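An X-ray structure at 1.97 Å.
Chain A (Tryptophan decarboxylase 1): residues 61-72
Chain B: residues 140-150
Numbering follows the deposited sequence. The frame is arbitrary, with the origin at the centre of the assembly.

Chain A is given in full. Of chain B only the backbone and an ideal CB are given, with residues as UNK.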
ATOM      1  N   TYR A  61       6.706   2.539 -26.088  1.00 34.70           N
ATOM      2  CA  TYR A  61       6.339   1.441 -26.974  1.00 38.75           C
ATOM      3  C   TYR A  61       4.964   0.869 -26.641  1.00 37.82           C
ATOM      4  O   TYR A  61       4.249   0.410 -27.544  1.00 34.58           O
ATOM      5  CB  TYR A  61       7.405   0.341 -26.905  1.00 39.21           C
ATOM      6  CG  TYR A  61       7.134  -0.689 -25.835  1.00 39.04           C
ATOM      7  CD1 TYR A  61       7.548  -0.483 -24.521  1.00 38.19           C
ATOM      8  CD2 TYR A  61       6.457  -1.865 -26.134  1.00 38.60           C
ATOM      9  CE1 TYR A  61       7.299  -1.425 -23.539  1.00 36.98           C
ATOM     10  CE2 TYR A  61       6.195  -2.808 -25.160  1.00 36.63           C
ATOM     11  CZ  TYR A  61       6.619  -2.587 -23.868  1.00 37.97           C
ATOM     12  OH  TYR A  61       6.351  -3.535 -22.909  1.00 34.73           O
ATOM     13  N   LEU A  62       4.566   0.896 -25.361  1.00 35.31           N
ATOM     14  CA  LEU A  62       3.422   0.090 -24.939  1.00 33.67           C
ATOM     15  C   LEU A  62       2.122   0.623 -25.521  1.00 32.10           C
ATOM     16  O   LEU A  62       1.341  -0.137 -26.110  1.00 30.01           O
ATOM     17  CB  LEU A  62       3.333   0.019 -23.410  1.00 32.11           C
ATOM     18  CG  LEU A  62       2.319  -1.057 -22.990  1.00 33.87           C
ATOM     19  CD1 LEU A  62       2.797  -2.432 -23.465  1.00 31.48           C
ATOM     20  CD2 LEU A  62       2.058  -1.067 -21.478  1.00 30.91           C
ATOM     21  N   GLN A  63       1.860   1.923 -25.359  1.00 29.07           N
ATOM     22  CA  GLN A  63       0.654   2.487 -25.953  1.00 33.85           C
ATOM     23  C   GLN A  63       0.643   2.334 -27.477  1.00 35.89           C
ATOM     24  O   GLN A  63      -0.431   2.213 -28.076  1.00 32.01           O
ATOM     25  CB  GLN A  63       0.500   3.954 -25.569  1.00 34.66           C
ATOM     26  CG  GLN A  63      -0.775   4.569 -26.131  1.00 35.12           C
ATOM     27  CD  GLN A  63      -1.083   5.963 -25.608  1.00 43.85           C
ATOM     28  OE1 GLN A  63      -1.320   6.155 -24.412  1.00 39.95           O
ATOM     29  NE2 GLN A  63      -1.115   6.944 -26.514  1.00 42.14           N
ATOM     30  N   ASP A  64       1.812   2.357 -28.122  1.00 36.10           N
ATOM     31  CA  ASP A  64       1.864   2.060 -29.555  1.00 37.78           C
ATOM     32  C   ASP A  64       1.258   0.693 -29.854  1.00 35.18           C
ATOM     33  O   ASP A  64       0.452   0.555 -30.782  1.00 42.05           O
ATOM     34  CB  ASP A  64       3.306   2.113 -30.068  1.00 36.90           C
ATOM     35  CG  ASP A  64       3.898   3.518 -30.036  1.00 40.00           C
ATOM     36  OD1 ASP A  64       3.133   4.493 -29.895  1.00 45.42           O
ATOM     37  OD2 ASP A  64       5.132   3.635 -30.161  1.00 39.07           O
ATOM     38  N   GLU A  65       1.620  -0.325 -29.065  1.00 36.17           N
ATOM     39  CA  GLU A  65       1.189  -1.699 -29.332  1.00 35.28           C
ATOM     40  C   GLU A  65      -0.227  -1.965 -28.839  1.00 38.02           C
ATOM     41  O   GLU A  65      -1.096  -2.380 -29.610  1.00 38.22           O
ATOM     42  CB  GLU A  65       2.155  -2.679 -28.689  1.00 34.67           C
ATOM     43  CG  GLU A  65       3.508  -2.616 -29.306  1.00 36.53           C
ATOM     44  CD  GLU A  65       4.349  -3.760 -28.881  1.00 38.24           C
ATOM     45  OE1 GLU A  65       3.795  -4.689 -28.260  1.00 44.98           O
ATOM     46  OE2 GLU A  65       5.554  -3.741 -29.173  1.00 41.53           O
ATOM     47  N   LEU A  66      -0.483  -1.771 -27.550  1.00 39.25           N
ATOM     48  CA  LEU A  66      -1.873  -1.745 -27.133  1.00 32.80           C
ATOM     49  C   LEU A  66      -2.461  -0.474 -27.720  1.00 33.61           C
ATOM     50  O   LEU A  66      -1.802   0.230 -28.475  1.00 46.40           O
ATOM     51  CB  LEU A  66      -1.960  -1.883 -25.615  1.00 31.32           C
ATOM     52  CG  LEU A  66      -0.948  -2.924 -25.125  1.00 34.36           C
ATOM     53  CD1 LEU A  66      -0.858  -2.959 -23.609  1.00 34.73           C
ATOM     54  CD2 LEU A  66      -1.266  -4.307 -25.667  1.00 37.82           C
ATOM     55  N   ARG A  67      -3.690  -0.138 -27.465  1.00 35.81           N
ATOM     56  CA  ARG A  67      -4.037   1.107 -28.140  1.00 37.71           C
ATOM     57  C   ARG A  67      -4.038   2.273 -27.164  1.00 36.43           C
ATOM     58  O   ARG A  67      -3.795   2.108 -25.973  1.00 34.65           O
ATOM     59  CB  ARG A  67      -5.370   0.987 -28.857  1.00 30.97           C
ATOM     60  CG  ARG A  67      -5.250   0.309 -30.175  1.00 34.53           C
ATOM     61  CD  ARG A  67      -6.611   0.371 -30.800  1.00 32.29           C
ATOM     62  NE  ARG A  67      -6.765  -0.594 -31.848  1.00 38.40           N
ATOM     63  CZ  ARG A  67      -7.879  -0.704 -32.552  1.00 32.16           C
ATOM     64  NH1 ARG A  67      -8.899   0.104 -32.294  1.00 33.50           N
ATOM     65  NH2 ARG A  67      -7.957  -1.609 -33.498  1.00 38.54           N
ATOM     66  N   ALA A  68      -4.307   3.471 -27.690  1.00 36.10           N
ATOM     67  CA  ALA A  68      -4.417   4.652 -26.845  1.00 37.94           C
ATOM     68  C   ALA A  68      -5.723   4.689 -26.074  1.00 37.49           C
ATOM     69  O   ALA A  68      -5.831   5.436 -25.096  1.00 36.93           O
ATOM     70  CB  ALA A  68      -4.292   5.925 -27.682  1.00 38.09           C
ATOM     71  N   SER A  69      -6.720   3.917 -26.494  1.00 35.49           N
ATOM     72  CA  SER A  69      -8.014   3.960 -25.839  1.00 34.24           C
ATOM     73  C   SER A  69      -8.439   2.561 -25.423  1.00 33.38           C
ATOM     74  O   SER A  69      -8.030   1.578 -26.045  1.00 32.95           O
ATOM     75  CB  SER A  69      -9.071   4.571 -26.756  1.00 38.75           C
ATOM     76  OG  SER A  69      -8.642   5.858 -27.152  1.00 46.49           O
ATOM     77  N   PRO A  70      -9.223   2.450 -24.342  1.00 31.89           N
ATOM     78  CA  PRO A  70      -9.732   1.136 -23.955  1.00 33.48           C
ATOM     79  C   PRO A  70     -10.748   0.640 -24.979  1.00 30.17           C
ATOM     80  O   PRO A  70     -11.428   1.446 -25.626  1.00 29.77           O
ATOM     81  CB  PRO A  70     -10.406   1.413 -22.595  1.00 34.19           C
ATOM     82  CG  PRO A  70     -10.826   2.856 -22.681  1.00 32.16           C
ATOM     83  CD  PRO A  70      -9.755   3.532 -23.490  1.00 32.97           C
ATOM     84  N   PRO A  71     -10.883  -0.675 -25.123  1.00 29.76           N
ATOM     85  CA  PRO A  71     -11.891  -1.206 -26.058  1.00 32.19           C
ATOM     86  C   PRO A  71     -13.303  -0.941 -25.566  1.00 34.58           C
ATOM     87  O   PRO A  71     -13.577  -0.930 -24.363  1.00 31.62           O
ATOM     88  CB  PRO A  71     -11.590  -2.710 -26.089  1.00 29.02           C
ATOM     89  CG  PRO A  71     -10.936  -2.987 -24.742  1.00 33.44           C
ATOM     90  CD  PRO A  71     -10.136  -1.738 -24.435  1.00 28.74           C
ATOM     91  N   THR A  72     -14.212  -0.717 -26.524  1.00 31.61           N
ATOM     92  CA  THR A  72     -15.620  -0.552 -26.180  1.00 34.28           C
ATOM     93  C   THR A  72     -16.235  -1.880 -25.761  1.00 33.57           C
ATOM     94  O   THR A  72     -17.039  -1.935 -24.822  1.00 30.90           O
ATOM     95  CB  THR A  72     -16.400   0.032 -27.369  1.00 34.97           C
ATOM     96  OG1 THR A  72     -15.867   1.314 -27.714  1.00 36.44           O
ATOM     97  CG2 THR A  72     -17.859   0.208 -27.006  1.00 31.78           C
TER
ATOM     98  N   UNK B 140       0.960   3.764 -16.504  1.00 29.20           N
ATOM     99  CA  UNK B 140       0.630   4.998 -17.219  1.00 30.27           C
ATOM    100  C   UNK B 140      -0.522   4.765 -18.192  1.00 28.36           C
ATOM    101  O   UNK B 140      -1.427   5.602 -18.321  1.00 31.62           O
ATOM    102  CB  UNK B 140       1.854   5.529 -17.967  1.00 30.27           C
ATOM    103  N   UNK B 141      -0.498   3.631 -18.898  1.00 29.93           N
ATOM    104  CA  UNK B 141      -1.541   3.328 -19.878  1.00 29.56           C
ATOM    105  C   UNK B 141      -2.895   3.123 -19.206  1.00 28.11           C
ATOM    106  O   UNK B 141      -3.911   3.689 -19.637  1.00 27.12           O
ATOM    107  CB  UNK B 141      -1.165   2.083 -20.685  1.00 29.56           C
ATOM    108  N   UNK B 142      -2.923   2.296 -18.158  1.00 30.42           N
ATOM    109  CA  UNK B 142      -4.154   2.074 -17.408  1.00 28.55           C
ATOM    110  C   UNK B 142      -4.732   3.385 -16.897  1.00 26.36           C
ATOM    111  O   UNK B 142      -5.948   3.593 -16.946  1.00 28.47           O
ATOM    112  CB  UNK B 142      -3.901   1.121 -16.238  1.00 28.55           C
ATOM    113  N   UNK B 143      -3.873   4.285 -16.397  1.00 27.82           N
ATOM    114  CA  UNK B 143      -4.360   5.577 -15.921  1.00 26.77           C
ATOM    115  C   UNK B 143      -4.927   6.420 -17.064  1.00 29.45           C
ATOM    116  O   UNK B 143      -5.969   7.072 -16.907  1.00 28.96           O
ATOM    117  CB  UNK B 143      -3.234   6.338 -15.219  1.00 26.77           C
ATOM    118  N   UNK B 144      -4.239   6.446 -18.209  1.00 28.92           N
ATOM    119  CA  UNK B 144      -4.724   7.244 -19.338  1.00 30.61           C
ATOM    120  C   UNK B 144      -6.024   6.673 -19.902  1.00 29.08           C
ATOM    121  O   UNK B 144      -6.919   7.430 -20.306  1.00 30.44           O
ATOM    122  CB  UNK B 144      -3.662   7.310 -20.437  1.00 30.61           C
ATOM    123  N   UNK B 145      -6.159   5.340 -19.924  1.00 30.78           N
ATOM    124  CA  UNK B 145      -7.421   4.731 -20.361  1.00 29.15           C
ATOM    125  C   UNK B 145      -8.581   5.135 -19.453  1.00 30.27           C
ATOM    126  O   UNK B 145      -9.642   5.557 -19.928  1.00 31.16           O
ATOM    127  CB  UNK B 145      -7.292   3.207 -20.391  1.00 29.15           C
ATOM    128  N   UNK B 146      -8.409   4.974 -18.135  1.00 30.67           N
ATOM    129  CA  UNK B 146      -9.472   5.344 -17.201  1.00 29.13           C
ATOM    130  C   UNK B 146      -9.788   6.843 -17.270  1.00 27.65           C
ATOM    131  O   UNK B 146     -10.948   7.245 -17.126  1.00 31.17           O
ATOM    132  CB  UNK B 146      -9.075   4.959 -15.775  1.00 29.13           C
ATOM    133  N   UNK B 147      -8.766   7.690 -17.466  1.00 31.79           N
ATOM    134  CA  UNK B 147      -9.015   9.127 -17.606  1.00 32.05           C
ATOM    135  C   UNK B 147      -9.948   9.413 -18.780  1.00 31.13           C
ATOM    136  O   UNK B 147     -10.837  10.270 -18.690  1.00 32.71           O
ATOM    137  CB  UNK B 147      -7.696   9.881 -17.790  1.00 32.05           C
ATOM    138  N   UNK B 148      -9.781   8.686 -19.884  1.00 34.50           N
ATOM    139  CA  UNK B 148     -10.705   8.843 -21.003  1.00 32.90           C
ATOM    140  C   UNK B 148     -12.106   8.371 -20.642  1.00 33.94           C
ATOM    141  O   UNK B 148     -13.093   9.038 -20.979  1.00 34.38           O
ATOM    142  CB  UNK B 148     -10.194   8.075 -22.224  1.00 32.90           C
ATOM    143  N   UNK B 149     -12.220   7.237 -19.936  1.00 32.76           N
ATOM    144  CA  UNK B 149     -13.537   6.781 -19.499  1.00 28.12           C
ATOM    145  C   UNK B 149     -14.210   7.827 -18.629  1.00 32.94           C
ATOM    146  O   UNK B 149     -15.425   8.043 -18.727  1.00 30.65           O
ATOM    147  CB  UNK B 149     -13.424   5.458 -18.738  1.00 28.12           C
ATOM    148  N   UNK B 150     -13.428   8.497 -17.774  1.00 31.17           N
ATOM    149  CA  UNK B 150     -13.954   9.545 -16.913  1.00 33.78           C
ATOM    150  C   UNK B 150     -14.136  10.865 -17.648  1.00 35.21           C
ATOM    151  O   UNK B 150     -14.691  11.805 -17.068  1.00 35.08           O
ATOM    152  CB  UNK B 150     -13.027   9.747 -15.712  1.00 33.78           C
TER

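Chain B is helical here, so side chains about one turn apart share a face; chain A meets that face first with a short helix, then with a loop that turns several carbonyls toward it.

Position 140 has nothing of chain A within 5.5 Å of its ideal CB, so this contact sets no preference; it is Val140(B).

At 141 the CA-to-CB bond points toward chain A, and the ideal CB lies 4.6 Å from Leu62(A) CD2, with Gln63(A) CB a little farther off. A medium-sized apolar chain would suit: leucine, isoleucine or methionine. The residue is Leu141(B), chi1 t and chi2 p. Its CD2 packs 3.7 Å from Leu66(A) CD1 and 4.3 Å from Leu62(A) CD2, while its CD1 reaches 3.7 Å from Gln63(A) OE1.

Positions 142 and 143, out of reach, are Ala142(B) and Leu143(B).

Position 144 points toward chain A, its ideal CB 4.8 Å from Gln63(A) OE1. A carbonyl oxygen invites a donor, such as asparagine, serine or lysine, but an acceptor could serve if water intervened. Asp144(B) takes the second route: the water O lies 2.7 Å from Gln63(A) OE1 and 2.8 Å from Asp144(B) OD2, donating to both.

At 145 the CA-to-CB bond runs sideways, and the ideal CB lies 4.0 Å from Pro70(A) CD, beside proline carbons and backbone carbonyls. A long side chain with a flat apolar surface and a donor fits best; tryptophan combines both, though histidine or tyrosine could be considered. It is Trp145(B), chi1 m. NE1 donates to Arg67(A) O (3.0 Å, 150°) at the ring edge, and Pro70(A) CA lies over one face, 3.6 Å from the six-membered ring centroid in a CH-pi contact. Pro71(A) CD lies 3.8 Å from Trp145(B) CZ3.

Position 146 points away and 147 is out of reach: Leu146(B) and Ala147(B).

Position 148 points toward chain A, its ideal CB 4.7 Å from Pro70(A) CD, with Ala68(A) O and the Ser69(A) hydroxyl beyond. Arginine or lysine could donate to either, but taking the hydroxyl's proton while donating to the carbonyl requires both a donor and an acceptor, as in glutamine. Gln148(B) does this: NE2 donates to Ala68(A) O (2.8 Å, 174°), and OE1 accepts from Ser69(A) OG at 2.9 Å. NE2 also donates to Asp144(B) O at 3.0 Å.

Position 149 runs sideways, its ideal CB 5.4 Å from Pro70(A) CG; an apolar chain reaching past CB, such as leucine or methionine, could close the gap. Met149(B) does so with CG, 4.0 Å from Pro70(A) CG.

Position 150, out of reach, is Leu150(B).

Chain B, residues 140-150: VLALDWLAQML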
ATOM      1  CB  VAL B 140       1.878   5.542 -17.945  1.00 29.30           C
ATOM      2  CG1 VAL B 140       1.513   6.732 -18.815  1.00 32.29           C
ATOM      3  CG2 VAL B 140       2.944   5.937 -16.931  1.00 34.57           C
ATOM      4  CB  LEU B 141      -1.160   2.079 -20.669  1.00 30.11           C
ATOM      5  CG  LEU B 141      -2.149   1.745 -21.787  1.00 32.79           C
ATOM      6  CD1 LEU B 141      -2.093   2.829 -22.877  1.00 32.71           C
ATOM      7  CD2 LEU B 141      -1.853   0.368 -22.369  1.00 33.08           C
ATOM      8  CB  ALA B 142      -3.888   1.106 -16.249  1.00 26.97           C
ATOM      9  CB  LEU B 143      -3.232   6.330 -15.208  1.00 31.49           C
ATOM     10  CG  LEU B 143      -2.861   5.740 -13.841  1.00 29.57           C
ATOM     11  CD1 LEU B 143      -1.460   6.129 -13.455  1.00 31.03           C
ATOM     12  CD2 LEU B 143      -3.871   6.228 -12.806  1.00 28.18           C
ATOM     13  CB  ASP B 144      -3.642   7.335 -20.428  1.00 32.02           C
ATOM     14  CG  ASP B 144      -2.601   8.445 -20.149  1.00 37.07           C
ATOM     15  OD1 ASP B 144      -2.942   9.428 -19.448  1.00 37.86           O
ATOM     16  OD2 ASP B 144      -1.441   8.332 -20.621  1.00 34.93           O
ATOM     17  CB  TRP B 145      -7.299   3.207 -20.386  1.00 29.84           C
ATOM     18  CG  TRP B 145      -6.656   2.634 -21.612  1.00 31.78           C
ATOM     19  CD1 TRP B 145      -5.921   3.299 -22.546  1.00 34.30           C
ATOM     20  CD2 TRP B 145      -6.676   1.261 -22.012  1.00 33.95           C
ATOM     21  NE1 TRP B 145      -5.480   2.420 -23.518  1.00 33.23           N
ATOM     22  CE2 TRP B 145      -5.937   1.165 -23.217  1.00 35.03           C
ATOM     23  CE3 TRP B 145      -7.263   0.102 -21.480  1.00 34.70           C
ATOM     24  CZ2 TRP B 145      -5.764  -0.046 -23.893  1.00 33.58           C
ATOM     25  CZ3 TRP B 145      -7.096  -1.104 -22.161  1.00 32.22           C
ATOM     26  CH2 TRP B 145      -6.346  -1.167 -23.351  1.00 33.71           C
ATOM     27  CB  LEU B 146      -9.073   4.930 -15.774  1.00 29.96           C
ATOM     28  CG  LEU B 146      -9.999   5.298 -14.603  1.00 32.31           C
ATOM     29  CD1 LEU B 146     -11.418   4.768 -14.782  1.00 29.22           C
ATOM     30  CD2 LEU B 146      -9.415   4.835 -13.247  1.00 32.28           C
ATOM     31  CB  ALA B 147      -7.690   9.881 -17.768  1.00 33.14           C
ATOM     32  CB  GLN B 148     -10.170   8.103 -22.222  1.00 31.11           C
ATOM     33  CG  GLN B 148      -8.871   8.689 -22.714  1.00 32.94           C
ATOM     34  CD  GLN B 148      -8.184   7.792 -23.703  1.00 33.33           C
ATOM     35  OE1 GLN B 148      -8.702   7.547 -24.792  1.00 38.00           O
ATOM     36  NE2 GLN B 148      -7.026   7.263 -23.322  1.00 33.50           N
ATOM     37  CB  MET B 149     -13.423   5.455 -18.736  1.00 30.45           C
ATOM     38  CG  MET B 149     -12.894   4.296 -19.578  1.00 31.12           C
ATOM     39  SD  MET B 149     -13.299   2.676 -18.861  1.00 39.45           S
ATOM     40  CE  MET B 149     -12.560   2.762 -17.245  1.00 38.20           C
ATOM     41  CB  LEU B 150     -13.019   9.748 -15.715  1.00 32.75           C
ATOM     42  CG  LEU B 150     -12.920   8.554 -14.765  1.00 34.37           C
ATOM     43  CD1 LEU B 150     -11.670   8.688 -13.877  1.00 34.17           C
ATOM     44  CD2 LEU B 150     -14.190   8.466 -13.936  1.00 33.27           C
TER
HETATM   45  O   HOH W   1      -0.381   6.058 -21.846  1.00 34.52           O
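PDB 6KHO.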